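Local coordinates for protein glycerol dehydrogenase (Schizosaccharomyces pombe, PDB 1TA9) that catalyses the zinc-dependent, NAD(+)-linked oxidation of glycerol to dihydroxyacetone and takes part in glycerol assimilation, at residues 98-101 / 102-105; 309-312 / 313-317; 337-340 / 341-345. All coordinates share one frame; numbering follows the deposited sequence.

Contact 1 (98-101 / 102-105); sequences ADQN and VWNI
Trp103 N bonds to Asp99 O at 3.1 Å, and with Asn104 N to Gln100 O and Ile105 N to Asn101 O it forms the i to i+4 pattern that opens helix 100-115. Asp99 is the N-cap. Its CG sits between the backbone N and the carbonyl carbon (chi1 66°), which swings OD2 back over the first turn to accept from Val102 N at 2.7 Å in a nearly straight bond (170°). Ala98, at the end of strand 93-98, packs under this turn: its CB lies over one face of the Trp103 indole, 4.0 Å from the centroid of the five-membered ring, a CH-pi contact, and touches Val102 CG1 at 3.8 Å. Trp103 NE1 donates to Leu124 O, which ties the indole to strand 120-125, the next strand of this beta-alpha-beta unit. On the outer side, the amides of Gln100 and Asn104 are 14° apart in plane, joined by a weak bond from Asn104 ND2 to Gln100 OE1 at 3.1 Å. Asp99 probably also contributes to NAD(+) binding; the cap bond engages OD2 and would restrain the carboxylate's rotation, and the nearby helix N-terminus would probably favour its ionised form.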
loop_
_atom_site.group_PDB
_atom_site.type_symbol
_atom_site.label_atom_id
_atom_site.label_comp_id
_atom_site.label_asym_id
_atom_site.label_seq_id
_atom_site.Cartn_x
_atom_site.Cartn_y
_atom_site.Cartn_z
ATOM N N ALA B 98 -51.796 -3.176 -20.143
ATOM C CA ALA B 98 -51.309 -4.089 -19.108
ATOM C C ALA B 98 -52.145 -5.364 -19.092
ATOM O O ALA B 98 -53.335 -5.328 -19.406
ATOM C CB ALA B 98 -51.372 -3.411 -17.743
ATOM N N ASP B 99 -51.530 -6.491 -18.741
ATOM C CA ASP B 99 -52.278 -7.742 -18.677
ATOM C C ASP B 99 -53.209 -7.629 -17.473
ATOM O O ASP B 99 -53.076 -6.703 -16.676
ATOM C CB ASP B 99 -51.330 -8.949 -18.551
ATOM C CG ASP B 99 -50.555 -8.971 -17.244
ATOM O OD1 ASP B 99 -49.502 -9.646 -17.201
ATOM O OD2 ASP B 99 -50.989 -8.337 -16.260
ATOM N N GLN B 100 -54.147 -8.558 -17.332
ATOM C CA GLN B 100 -55.099 -8.488 -16.231
ATOM C C GLN B 100 -54.451 -8.463 -14.852
ATOM O O GLN B 100 -54.906 -7.748 -13.959
ATOM C CB GLN B 100 -56.089 -9.648 -16.319
ATOM C CG GLN B 100 -57.353 -9.429 -15.509
ATOM C CD GLN B 100 -57.970 -8.063 -15.763
ATOM O OE1 GLN B 100 -57.669 -7.094 -15.064
ATOM N NE2 GLN B 100 -58.824 -7.978 -16.776
ATOM N N ASN B 101 -53.391 -9.244 -14.683
ATOM C CA ASN B 101 -52.687 -9.314 -13.411
ATOM C C ASN B 101 -52.194 -7.934 -12.976
ATOM O O ASN B 101 -52.395 -7.524 -11.831
ATOM C CB ASN B 101 -51.502 -10.277 -13.528
ATOM C CG ASN B 101 -50.832 -10.547 -12.196
ATOM O OD1 ASN B 101 -49.773 -11.177 -12.136
ATOM N ND2 ASN B 101 -51.447 -10.080 -11.116
ATOM N N VAL B 102 -51.554 -7.214 -13.893
ATOM C CA VAL B 102 -51.033 -5.892 -13.578
ATOM C C VAL B 102 -52.146 -4.882 -13.333
ATOM O O VAL B 102 -51.983 -3.958 -12.533
ATOM C CB VAL B 102 -50.096 -5.384 -14.693
ATOM C CG1 VAL B 102 -49.624 -3.979 -14.377
ATOM C CG2 VAL B 102 -48.897 -6.316 -14.816
ATOM N N TRP B 103 -53.278 -5.049 -14.014
ATOM C CA TRP B 103 -54.400 -4.138 -13.807
ATOM C C TRP B 103 -54.877 -4.280 -12.368
ATOM O O TRP B 103 -55.185 -3.294 -11.699
ATOM C CB TRP B 103 -55.555 -4.455 -14.768
ATOM C CG TRP B 103 -55.443 -3.762 -16.093
ATOM C CD1 TRP B 103 -55.181 -4.337 -17.302
ATOM C CD2 TRP B 103 -55.561 -2.355 -16.333
ATOM N NE1 TRP B 103 -55.128 -3.375 -18.283
ATOM C CE2 TRP B 103 -55.357 -2.149 -17.716
ATOM C CE3 TRP B 103 -55.819 -1.246 -15.514
ATOM C CZ2 TRP B 103 -55.400 -0.877 -18.298
ATOM C CZ3 TRP B 103 -55.861 0.019 -16.093
ATOM C CH2 TRP B 103 -55.652 0.191 -17.473
ATOM N N ASN B 104 -54.924 -5.518 -11.890
ATOM C CA ASN B 104 -55.366 -5.794 -10.531
ATOM C C ASN B 104 -54.379 -5.239 -9.511
ATOM O O ASN B 104 -54.772 -4.679 -8.486
ATOM C CB ASN B 104 -55.500 -7.305 -10.319
ATOM C CG ASN B 104 -56.472 -7.953 -11.292
ATOM O OD1 ASN B 104 -56.552 -9.178 -11.375
ATOM N ND2 ASN B 104 -57.220 -7.137 -12.027
ATOM N N ILE B 105 -53.093 -5.389 -9.811
ATOM C CA ILE B 105 -52.024 -4.951 -8.921
ATOM C C ILE B 105 -51.733 -3.452 -8.824
ATOM O O ILE B 105 -51.587 -2.925 -7.722
ATOM C CB ILE B 105 -50.700 -5.665 -9.282
ATOM C CG1 ILE B 105 -50.875 -7.179 -9.154
ATOM C CG2 ILE B 105 -49.576 -5.194 -8.364
ATOM C CD1 ILE B 105 -49.651 -7.969 -9.568
#

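Contact 2 (309-312 / 313-317); sequences GGLA and AAHAI. With ZN (zinc ion), chain I.
The imidazole of His315 carries Leu311 CD2 over one face, 4.0 Å from the ring centroid and 16° off the normal, a CH-pi contact, while at the rim NE2 binds the zinc ion and ND1 is hydrogen-bonded to Glu239 OE2; the His333 ring also meets it, with planes at about 55°. This is the metal site of an iron-containing alcohol dehydrogenase, occupied here by zinc, and His315 shares the ion with Asp232 and His333. The histidine stands in the first turn of helix 313-322, with Ala312 at the N-cap position, and Leu311 reaches it from the loop just before the helix. With CG of Leu311 beside the backbone N and anti to the carbonyl carbon (chi1 -62°), the branch is carried toward the histidine, its two methyls lined up along it: CD1 comes to 4.1 Å from His315 CB, whereas CD2 rests over the ring, 3.9 Å from His315 ND1. The ring is thus engaged at both nitrogens and packed on a face, evidence that its rotation is set by more than the metal. Were this leucine an alanine, that part of the ring face would probably lose its methyl cover and the imidazole be less firmly held against tilting. The loop has anchors of its own, since Ala312 N donates to Glu239 OE1 and Ala312 O accepts from Ser397 OG. The metal bond from His315 NE2 to the zinc ion measures 2.2 Å.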
loop_
_atom_site.group_PDB
_atom_site.type_symbol
_atom_site.label_atom_id
_atom_site.label_comp_id
_atom_site.label_asym_id
_atom_site.label_seq_id
_atom_site.Cartn_x
_atom_site.Cartn_y
_atom_site.Cartn_z
ATOM N N GLY B 309 -22.904 0.557 -24.426
ATOM C CA GLY B 309 -21.707 -0.254 -24.493
ATOM C C GLY B 309 -22.099 -1.320 -25.501
ATOM O O GLY B 309 -22.146 -1.059 -26.706
ATOM N N GLY B 310 -22.420 -2.515 -25.013
ATOM C CA GLY B 310 -22.836 -3.568 -25.915
ATOM C C GLY B 310 -22.955 -4.927 -25.260
ATOM O O GLY B 310 -22.495 -5.130 -24.134
ATOM N N LEU B 311 -23.590 -5.852 -25.972
ATOM C CA LEU B 311 -23.751 -7.217 -25.501
ATOM C C LEU B 311 -22.615 -8.022 -26.120
ATOM O O LEU B 311 -22.065 -7.641 -27.157
ATOM C CB LEU B 311 -25.101 -7.793 -25.948
ATOM C CG LEU B 311 -26.361 -7.089 -25.440
ATOM C CD1 LEU B 311 -27.603 -7.831 -25.931
ATOM C CD2 LEU B 311 -26.333 -7.038 -23.912
ATOM N N ALA B 312 -22.255 -9.128 -25.483
ATOM C CA ALA B 312 -21.180 -9.961 -25.995
ATOM C C ALA B 312 -21.539 -11.443 -25.915
ATOM O O ALA B 312 -22.601 -11.856 -26.385
ATOM C CB ALA B 312 -19.886 -9.675 -25.227
ATOM N N ALA B 313 -20.662 -12.243 -25.315
ATOM C CA ALA B 313 -20.907 -13.676 -25.212
ATOM C C ALA B 313 -22.023 -14.062 -24.245
ATOM O O ALA B 313 -22.839 -14.928 -24.559
ATOM C CB ALA B 313 -19.623 -14.398 -24.826
ATOM N N ALA B 314 -22.059 -13.427 -23.078
ATOM C CA ALA B 314 -23.064 -13.751 -22.066
ATOM C C ALA B 314 -24.481 -13.879 -22.620
ATOM O O ALA B 314 -25.121 -14.920 -22.467
ATOM C CB ALA B 314 -23.036 -12.714 -20.947
ATOM N N HIS B 315 -24.978 -12.830 -23.263
ATOM C CA HIS B 315 -26.332 -12.888 -23.805
ATOM C C HIS B 315 -26.479 -13.833 -24.987
ATOM O O HIS B 315 -27.530 -14.444 -25.170
ATOM C CB HIS B 315 -26.823 -11.486 -24.160
ATOM C CG HIS B 315 -27.412 -10.763 -22.991
ATOM N ND1 HIS B 315 -26.655 -10.363 -21.910
ATOM C CD2 HIS B 315 -28.694 -10.456 -22.689
ATOM C CE1 HIS B 315 -27.447 -9.844 -20.989
ATOM N NE2 HIS B 315 -28.689 -9.891 -21.437
ATOM N N ALA B 316 -25.428 -13.966 -25.785
ATOM C CA ALA B 316 -25.474 -14.880 -26.919
ATOM C C ALA B 316 -25.638 -16.296 -26.361
ATOM O O ALA B 316 -26.377 -17.119 -26.909
ATOM C CB ALA B 316 -24.191 -14.770 -27.732
ATOM N N ILE B 317 -24.947 -16.570 -25.258
ATOM C CA ILE B 317 -25.021 -17.875 -24.614
ATOM C C ILE B 317 -26.414 -18.077 -24.027
ATOM O O ILE B 317 -26.960 -19.182 -24.073
ATOM C CB ILE B 317 -23.947 -18.004 -23.515
ATOM C CG1 ILE B 317 -22.563 -17.940 -24.165
ATOM C CG2 ILE B 317 -24.120 -19.312 -22.754
ATOM C CD1 ILE B 317 -21.428 -17.781 -23.194
HETATM ZN ZN ZN I . -30.482 -9.109 -20.437
#

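Contact 3 (337-340 / 341-345); sequences VAYG and TLVQV
With OG1 of Thr341 beside its own backbone N and anti to the carbonyl carbon (chi1 -61°), the hydroxyl turns back along the helix and donates to Val337 O at 2.8 Å. Thr341 N reaches the same oxygen, also at 2.8 Å, and the two donors arrive from opposite faces of the carbonyl plane; OG1 stands 40° out of it. Thr341 N has in addition a weak bond to Ala338 O, at 3.1 Å with an angle of 125°. This is an intrahelical side-chain-to-backbone bond, the threonine hydroxyl returning to the carbonyl four residues earlier, within helix 333-347, where Leu342 N to Ala338 O, Val343 N to Tyr339 O and Gln344 N to Gly340 O continue the regular alpha-helical pattern. The bond gives the buried hydroxyl an acceptor within its own helix; the Thr341 side chain touches Ser235 of helix 223-245 and Ala314 of helix 313-322. Farther along, Val343 CG2 leans obliquely against the Tyr339 ring, 3.8 Å from CE2, and also lies 3.3 Å from Tyr339 O. The phenol OH is bonded to Ile414 O, and the side chain packs on Val417 of helix 407-428. Val337 CG1 passes Thr341 OG1 at 3.9 Å, and the Val337 side chain also touches His315.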
loop_
_atom_site.group_PDB
_atom_site.type_symbol
_atom_site.label_atom_id
_atom_site.label_comp_id
_atom_site.label_asym_id
_atom_site.label_seq_id
_atom_site.Cartn_x
_atom_site.Cartn_y
_atom_site.Cartn_z
ATOM N N VAL B 337 -28.775 -15.484 -17.830
ATOM C CA VAL B 337 -27.704 -14.536 -18.136
ATOM C C VAL B 337 -26.540 -14.645 -17.156
ATOM O O VAL B 337 -25.376 -14.525 -17.545
ATOM C CB VAL B 337 -28.222 -13.077 -18.136
ATOM C CG1 VAL B 337 -27.042 -12.103 -18.168
ATOM C CG2 VAL B 337 -29.104 -12.841 -19.353
ATOM N N ALA B 338 -26.853 -14.859 -15.884
ATOM C CA ALA B 338 -25.811 -14.988 -14.873
ATOM C C ALA B 338 -24.908 -16.170 -15.225
ATOM O O ALA B 338 -23.682 -16.046 -15.209
ATOM C CB ALA B 338 -26.434 -15.182 -13.499
ATOM N N TYR B 339 -25.506 -17.316 -15.544
ATOM C CA TYR B 339 -24.704 -18.480 -15.906
ATOM C C TYR B 339 -23.902 -18.144 -17.164
ATOM O O TYR B 339 -22.720 -18.468 -17.262
ATOM C CB TYR B 339 -25.589 -19.703 -16.172
ATOM C CG TYR B 339 -24.807 -21.001 -16.232
ATOM C CD1 TYR B 339 -24.583 -21.756 -15.081
ATOM C CD2 TYR B 339 -24.243 -21.446 -17.431
ATOM C CE1 TYR B 339 -23.817 -22.927 -15.118
ATOM C CE2 TYR B 339 -23.469 -22.612 -17.477
ATOM C CZ TYR B 339 -23.263 -23.346 -16.319
ATOM O OH TYR B 339 -22.491 -24.489 -16.362
ATOM N N GLY B 340 -24.558 -17.489 -18.118
ATOM C CA GLY B 340 -23.898 -17.108 -19.355
ATOM C C GLY B 340 -22.721 -16.174 -19.130
ATOM O O GLY B 340 -21.753 -16.190 -19.892
ATOM N N THR B 341 -22.806 -15.356 -18.086
ATOM C CA THR B 341 -21.731 -14.428 -17.763
ATOM C C THR B 341 -20.523 -15.224 -17.266
ATOM O O THR B 341 -19.383 -14.899 -17.593
ATOM C CB THR B 341 -22.186 -13.405 -16.696
ATOM O OG1 THR B 341 -23.294 -12.653 -17.211
ATOM C CG2 THR B 341 -21.052 -12.436 -16.350
ATOM N N LEU B 342 -20.770 -16.276 -16.488
ATOM C CA LEU B 342 -19.673 -17.104 -16.002
ATOM C C LEU B 342 -19.032 -17.809 -17.191
ATOM O O LEU B 342 -17.818 -18.017 -17.222
ATOM C CB LEU B 342 -20.170 -18.139 -14.990
ATOM C CG LEU B 342 -20.609 -17.608 -13.619
ATOM C CD1 LEU B 342 -20.982 -18.783 -12.716
ATOM C CD2 LEU B 342 -19.484 -16.797 -12.986
ATOM N N VAL B 343 -19.848 -18.180 -18.171
ATOM C CA VAL B 343 -19.316 -18.839 -19.355
ATOM C C VAL B 343 -18.418 -17.845 -20.094
ATOM O O VAL B 343 -17.349 -18.219 -20.583
ATOM C CB VAL B 343 -20.441 -19.317 -20.307
ATOM C CG1 VAL B 343 -19.828 -19.974 -21.543
ATOM C CG2 VAL B 343 -21.350 -20.321 -19.584
ATOM N N GLN B 344 -18.836 -16.582 -20.170
ATOM C CA GLN B 344 -18.001 -15.590 -20.852
ATOM C C GLN B 344 -16.680 -15.440 -20.108
ATOM O O GLN B 344 -15.640 -15.208 -20.720
ATOM C CB GLN B 344 -18.684 -14.214 -20.949
ATOM C CG GLN B 344 -17.771 -13.190 -21.651
ATOM C CD GLN B 344 -18.479 -11.933 -22.114
ATOM O OE1 GLN B 344 -19.658 -11.963 -22.470
ATOM N NE2 GLN B 344 -17.747 -10.817 -22.141
ATOM N N VAL B 345 -16.724 -15.576 -18.786
ATOM C CA VAL B 345 -15.522 -15.463 -17.966
ATOM C C VAL B 345 -14.544 -16.577 -18.323
ATOM O O VAL B 345 -13.326 -16.381 -18.302
ATOM C CB VAL B 345 -15.877 -15.526 -16.459
ATOM C CG1 VAL B 345 -14.639 -15.802 -15.632
ATOM C CG2 VAL B 345 -16.502 -14.201 -16.035
#

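Along the chain the contacts come in series, contact 1 first, then contact 2 and contact 3. Contact 1 belongs to the parallel-sheet region and begins helix 100-115 after strand 93-98, beside the probable NAD(+) site. Contacts 2 and 3 lie in the helical part on the opposite side of the chain's centre, their centres about 32 and 33 Å from that of contact 1, with nearest atoms about 21 Å away. Those two are neighbours, centres about 9 Å apart, on the successive helices 313-322 and 333-347: Gln344 OE1 accepts a probable hydrogen bond from Ala314 N at 2.9 Å, and Ile317 meets Val343. The helices bearing His315 and His333, two of the zinc ligands, thus pack directly on each other.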